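Local coordinates for putative lipoprotein (Parabacteroides distasonis ATCC 8503, PDB 3JX8) that is of unknown function but, as a putative lipoprotein with an adhesin-head domain, may serve in cell adhesion or lipid binding, at residues P135-K140 and D155-N160; G175-A180 and C195-A200. All blocks are in the same frame, centred on the assembly; numbering follows the deposited sequence.

Contact 1 of 2, residues P135-K140 and D155-N160; sequences PVKGYK and DIQLDN
V136 and L158 meet on the buried face of two parallel strands, and the contact is tightest along the backbone beside them. V136 N donates to D155 O (2.7 Å), Q157 N to V136 O (2.8 Å) and G138 N to Q157 O, a regular parallel pairing that D159 N carries on to G138 O. On the inner face V136 CG1 faces L158 CD2 at 4.3 Å. L158 CG lies anti to the carbonyl carbon (chi1 -63°), and the chain beyond it carries CD2 to 3.7 Å from the O of G138, which has no side chain. At the corner, N160 N binds Y139 O (2.8 Å), and N160 ND2 adds a weak bond to the same oxygen. That amide nitrogen also sits 3.3 Å from Y139 CE1, over one ring face and offset toward the rim, the amide turned 68° from the ring; D159 OD2 lies at the ring's edge.

The other face, with K137 and Q157, is open to solvent. These two run side by side, both extended, Q157 OE1 resting 3.5 Å from K137 CD as a packing contact. At the other end D155 OD2 touches the ring of P135 (3.4 Å to CG), while a water lies within hydrogen-bonding reach of V136 O and D155 O.

Strand 115-117 flanks 136-137 on its other edge, V117 packing against V136 and L158, and strand 176-177 continues the stack beyond 156-158, as in a right-handed beta-helix.

Contact 2 of 2, residues G175-A180 and C195-A200; sequences GTVDRA and CQARKA. With SO4 (sulfate ion), chain I.
D178 and R198, the two residues that lose the most surface to this contact, join their side chains in a salt bridge where both segments turn a corner. R198 takes the carboxylate side-on: NE reaches D178 OD1 at 2.7 Å, almost straight, and NH2 reaches OD2 at 3.1 Å. Both oxygens are met on the syn side, and the two flat groups are turned 31° from each other. The D178 carboxyl carbon lies anti to the backbone N (chi1 -174°), which starts its side chain in the same direction as that of R198. The guanidinium has a second anion, since NH1 and NH2 both make weak bonds to sulfate O4; K199 NZ holds the same ion through O1 (2.6 Å) and O2. In the backbone at the corner, K199 N donates to D178 O at 3.0 Å.

C195 is buried on the inner face. V177 has two conformers; in the one given, its CG1 lies 3.6 Å from C195 SG and also touches A197 CB, so these contacts are doubtful. A180 CB, beyond the corner, meets A197 CB (4.0 Å), which lies before it, and A200 CB more loosely.

Strand 156-158 pairs with 176-177 on the side away from 196-197, while beyond 195-200 A200 packs on V212, A214 and L218 of strands 209-214 and 217-223.

How the contacts relate
Contacts 1 and 2 are successive steps of one parallel stack, their centres about 10 Å apart, and the chain completes contact 1 before it opens contact 2. The second segment of contact 1 is the direct neighbour of the first segment of contact 2: I156 O lies 2.9 Å from T176 N and D159 O 3.0 Å from R179 N, both probable hydrogen bonds. R179 also sends NH2 to N160 OD1 in a weak bond, tying the two corners together. Corner thus stacks on corner through all four segments. The sulfate, probably from the crystallisation liquor, belongs to contact 2; contact 1 has a water but no bound ion among its atoms.

Contact 1 of 2, residues P135-K140 and D155-N160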
loop_
_atom_site.group_PDB
_atom_site.type_symbol
_atom_site.label_atom_id
_atom_site.label_comp_id
_atom_site.label_asym_id
_atom_site.label_seq_id
_atom_site.Cartn_x
_atom_site.Cartn_y
_atom_site.Cartn_z
ATOM N N PRO A 135 -10.393 18.064 20.396
ATOM C CA PRO A 135 -9.421 18.923 19.732
ATOM C C PRO A 135 -8.007 18.424 19.924
ATOM O O PRO A 135 -7.600 18.158 21.050
ATOM C CB PRO A 135 -9.602 20.283 20.416
ATOM C CG PRO A 135 -10.900 20.206 21.122
ATOM C CD PRO A 135 -11.154 18.780 21.427
ATOM N N VAL A 136 -7.289 18.246 18.821
ATOM C CA VAL A 136 -5.882 17.862 18.870
ATOM C C VAL A 136 -5.124 19.073 18.407
ATOM O O VAL A 136 -5.454 19.651 17.373
ATOM C CB VAL A 136 -5.584 16.668 17.962
ATOM C CG1 VAL A 136 -4.081 16.352 17.910
ATOM C CG2 VAL A 136 -6.410 15.477 18.418
ATOM N N LYS A 137 -4.112 19.448 19.168
ATOM C CA LYS A 137 -3.324 20.625 18.868
ATOM C C LYS A 137 -1.868 20.346 19.147
ATOM O O LYS A 137 -1.539 19.731 20.150
ATOM C CB LYS A 137 -3.830 21.769 19.728
ATOM C CG LYS A 137 -3.057 23.045 19.640
ATOM C CD LYS A 137 -3.793 24.191 20.392
ATOM C CE LYS A 137 -3.122 25.558 20.171
ATOM N NZ LYS A 137 -3.569 26.583 21.195
ATOM N N GLY A 138 -0.987 20.780 18.254
ATOM C CA GLY A 138 0.439 20.569 18.445
ATOM C C GLY A 138 1.274 20.494 17.180
ATOM O O GLY A 138 0.905 21.036 16.123
ATOM N N TYR A 139 2.410 19.805 17.287
ATOM C CA TYR A 139 3.399 19.825 16.230
ATOM C C TYR A 139 3.094 18.872 15.079
ATOM O O TYR A 139 2.955 19.309 13.944
ATOM C CB TYR A 139 4.780 19.576 16.808
ATOM C CG TYR A 139 5.868 19.450 15.771
ATOM C CD1 TYR A 139 6.329 20.560 15.074
ATOM C CD2 TYR A 139 6.454 18.210 15.500
ATOM C CE1 TYR A 139 7.350 20.445 14.127
ATOM C CE2 TYR A 139 7.464 18.083 14.569
ATOM C CZ TYR A 139 7.913 19.207 13.885
ATOM O OH TYR A 139 8.918 19.061 12.947
ATOM N N LYS A 140 2.986 17.584 15.368
ATOM C CA LYS A 140 2.824 16.596 14.314
ATOM C C LYS A 140 1.868 15.455 14.652
ATOM O O LYS A 140 1.969 14.834 15.724
ATOM C CB LYS A 140 4.187 16.049 13.910
ATOM C CG LYS A 140 4.088 14.996 12.828
ATOM C CD LYS A 140 5.371 14.774 12.067
ATOM C CE LYS A 140 5.111 13.768 10.879
ATOM N NZ LYS A 140 6.151 13.875 9.782
ATOM N N ASP A 155 -11.002 17.398 14.765
ATOM C CA ASP A 155 -10.705 18.771 15.158
ATOM C C ASP A 155 -9.230 18.906 15.444
ATOM O O ASP A 155 -8.784 18.738 16.595
ATOM C CB ASP A 155 -11.532 19.086 16.416
ATOM C CG ASP A 155 -11.378 20.520 16.931
ATOM O OD1 ASP A 155 -10.620 21.345 16.387
ATOM O OD2 ASP A 155 -12.048 20.795 17.944
ATOM N N ILE A 156 -8.462 19.210 14.402
ATOM C CA ILE A 156 -7.013 19.283 14.520
ATOM C C ILE A 156 -6.531 20.687 14.256
ATOM O O ILE A 156 -7.127 21.431 13.477
ATOM C CB ILE A 156 -6.282 18.253 13.591
ATOM C CG1 ILE A 156 -6.342 18.685 12.109
ATOM C CG2 ILE A 156 -6.825 16.807 13.853
ATOM C CD1 ILE A 156 -5.969 17.583 11.095
ATOM N N GLN A 157 -5.433 21.015 14.923
ATOM C CA GLN A 157 -4.703 22.258 14.763
ATOM C C GLN A 157 -3.232 21.890 14.908
ATOM O O GLN A 157 -2.727 21.715 16.024
ATOM C CB GLN A 157 -5.125 23.272 15.823
ATOM C CG GLN A 157 -4.672 24.664 15.495
ATOM C CD GLN A 157 -4.898 25.674 16.615
ATOM O OE1 GLN A 157 -5.541 25.393 17.622
ATOM N NE2 GLN A 157 -4.351 26.861 16.433
ATOM N N LEU A 158 -2.559 21.742 13.764
ATOM C CA LEU A 158 -1.235 21.161 13.709
ATOM C C LEU A 158 -0.278 21.964 12.831
ATOM O O LEU A 158 -0.681 22.594 11.853
ATOM C CB LEU A 158 -1.337 19.733 13.137
ATOM C CG LEU A 158 -2.127 18.688 13.931
ATOM C CD1 LEU A 158 -2.446 17.486 13.051
ATOM C CD2 LEU A 158 -1.364 18.298 15.191
ATOM N N ASP A 159 1.011 21.886 13.154
ATOM C CA ASP A 159 2.041 22.350 12.236
ATOM C C ASP A 159 2.178 21.383 11.063
ATOM O O ASP A 159 2.363 21.808 9.924
ATOM C CB ASP A 159 3.390 22.477 12.951
ATOM C CG ASP A 159 3.353 23.480 14.075
ATOM O OD1 ASP A 159 2.650 24.502 13.932
ATOM O OD2 ASP A 159 4.008 23.260 15.114
ATOM N N ASN A 160 2.111 20.089 11.361
ATOM C CA ASN A 160 2.355 19.031 10.386
ATOM C C ASN A 160 1.379 17.894 10.489
ATOM O O ASN A 160 1.137 17.393 11.580
ATOM C CB ASN A 160 3.749 18.494 10.606
ATOM C CG ASN A 160 4.770 19.570 10.479
ATOM O OD1 ASN A 160 5.108 19.992 9.366
ATOM N ND2 ASN A 160 5.223 20.077 11.605
HETATM O O HOH W 1 -7.778 21.192 17.386
#

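Contact 2 of 2, residues G175-A180 and C195-A200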
loop_
_atom_site.group_PDB
_atom_site.type_symbol
_atom_site.label_atom_id
_atom_site.label_comp_id
_atom_site.label_asym_id
_atom_site.label_seq_id
_atom_site.Cartn_x
_atom_site.Cartn_y
_atom_site.Cartn_z
ATOM N N GLY A 175 -9.981 20.364 10.253
ATOM C CA GLY A 175 -9.301 21.376 11.052
ATOM C C GLY A 175 -8.402 22.285 10.245
ATOM O O GLY A 175 -8.752 22.696 9.134
ATOM N N THR A 176 -7.236 22.572 10.814
ATOM C CA THR A 176 -6.225 23.431 10.209
ATOM C C THR A 176 -4.847 22.828 10.416
ATOM O O THR A 176 -4.544 22.298 11.508
ATOM C CB THR A 176 -6.201 24.799 10.898
ATOM O OG1 THR A 176 -7.436 25.439 10.639
ATOM C CG2 THR A 176 -5.110 25.708 10.320
ATOM N N VAL A 177 -4.011 22.912 9.383
ATOM C CA VAL A 177 -2.647 22.419 9.435
ATOM C C VAL A 177 -1.802 23.320 8.549
ATOM O O VAL A 177 -2.298 23.886 7.569
ATOM C CB VAL A 177 -2.537 20.936 8.965
ATOM C CG1 VAL A 177 -3.122 20.761 7.579
ATOM C CG2 VAL A 177 -1.082 20.471 8.973
ATOM N N ASP A 178 -0.532 23.485 8.907
ATOM C CA ASP A 178 0.370 24.284 8.107
ATOM C C ASP A 178 0.819 23.463 6.893
ATOM O O ASP A 178 0.567 23.869 5.756
ATOM C CB ASP A 178 1.564 24.761 8.918
ATOM C CG ASP A 178 2.442 25.715 8.139
ATOM O OD1 ASP A 178 1.944 26.754 7.669
ATOM O OD2 ASP A 178 3.637 25.428 7.989
ATOM N N ARG A 179 1.469 22.328 7.139
ATOM C CA ARG A 179 1.884 21.413 6.062
ATOM C C ARG A 179 1.232 20.060 6.203
ATOM O O ARG A 179 1.210 19.499 7.307
ATOM C CB ARG A 179 3.388 21.233 6.028
ATOM C CG ARG A 179 4.114 22.546 5.699
ATOM C CD ARG A 179 5.606 22.389 5.652
ATOM N NE ARG A 179 6.055 21.869 6.924
ATOM C CZ ARG A 179 7.235 21.303 7.153
ATOM N NH1 ARG A 179 8.136 21.189 6.178
ATOM N NH2 ARG A 179 7.518 20.862 8.382
ATOM N N ALA A 180 0.707 19.556 5.086
ATOM C CA ALA A 180 0.028 18.282 5.017
ATOM C C ALA A 180 0.626 17.418 3.910
ATOM O O ALA A 180 0.992 17.901 2.810
ATOM C CB ALA A 180 -1.476 18.471 4.756
ATOM N N CYS A 195 -10.070 20.253 6.023
ATOM C CA CYS A 195 -8.807 20.391 6.683
ATOM C C CYS A 195 -8.026 21.401 5.893
ATOM O O CYS A 195 -7.490 21.091 4.856
ATOM C CB CYS A 195 -8.081 19.072 6.769
ATOM S SG CYS A 195 -6.442 19.286 7.456
ATOM N N GLN A 196 -7.974 22.629 6.388
ATOM C CA GLN A 196 -7.306 23.703 5.679
ATOM C C GLN A 196 -5.796 23.650 5.859
ATOM O O GLN A 196 -5.276 23.928 6.931
ATOM C CB GLN A 196 -7.838 25.055 6.146
ATOM C CG GLN A 196 -7.346 26.215 5.325
ATOM C CD GLN A 196 -7.607 27.546 6.005
ATOM O OE1 GLN A 196 -8.472 28.289 5.600
ATOM N NE2 GLN A 196 -6.875 27.823 7.068
ATOM N N ALA A 197 -5.113 23.315 4.776
ATOM C CA ALA A 197 -3.662 23.279 4.719
ATOM C C ALA A 197 -3.132 24.505 3.996
ATOM O O ALA A 197 -3.707 24.948 3.000
ATOM C CB ALA A 197 -3.202 22.047 3.994
ATOM N N ARG A 198 -2.009 25.038 4.471
ATOM C CA ARG A 198 -1.306 26.050 3.695
ATOM C C ARG A 198 -0.593 25.389 2.509
ATOM O O ARG A 198 -0.759 25.825 1.376
ATOM C CB ARG A 198 -0.330 26.853 4.559
ATOM C CG ARG A 198 0.389 27.938 3.767
ATOM C CD ARG A 198 1.268 28.814 4.664
ATOM N NE ARG A 198 2.334 28.016 5.277
ATOM C CZ ARG A 198 3.522 27.743 4.737
ATOM N NH1 ARG A 198 3.871 28.224 3.547
ATOM N NH2 ARG A 198 4.377 26.968 5.397
ATOM N N LYS A 199 0.224 24.376 2.802
ATOM C CA LYS A 199 0.893 23.579 1.793
ATOM C C LYS A 199 0.476 22.122 1.922
ATOM O O LYS A 199 0.450 21.574 3.025
ATOM C CB LYS A 199 2.403 23.658 1.954
ATOM C CG LYS A 199 2.951 25.093 1.933
ATOM C CD LYS A 199 4.434 25.195 1.465
ATOM C CE LYS A 199 5.437 24.520 2.400
ATOM N NZ LYS A 199 6.885 24.879 2.096
ATOM N N ALA A 200 0.163 21.490 0.802
ATOM C CA ALA A 200 -0.164 20.066 0.786
ATOM C C ALA A 200 0.500 19.339 -0.378
ATOM O O ALA A 200 0.595 19.861 -1.516
ATOM C CB ALA A 200 -1.642 19.865 0.726
HETATM S S SO4 I . 7.568 27.814 3.172
HETATM O O1 SO4 I . 6.948 27.437 1.912
HETATM O O2 SO4 I . 8.133 26.627 3.809
HETATM O O3 SO4 I . 8.579 28.823 2.902
HETATM O O4 SO4 I . 6.589 28.434 4.039
#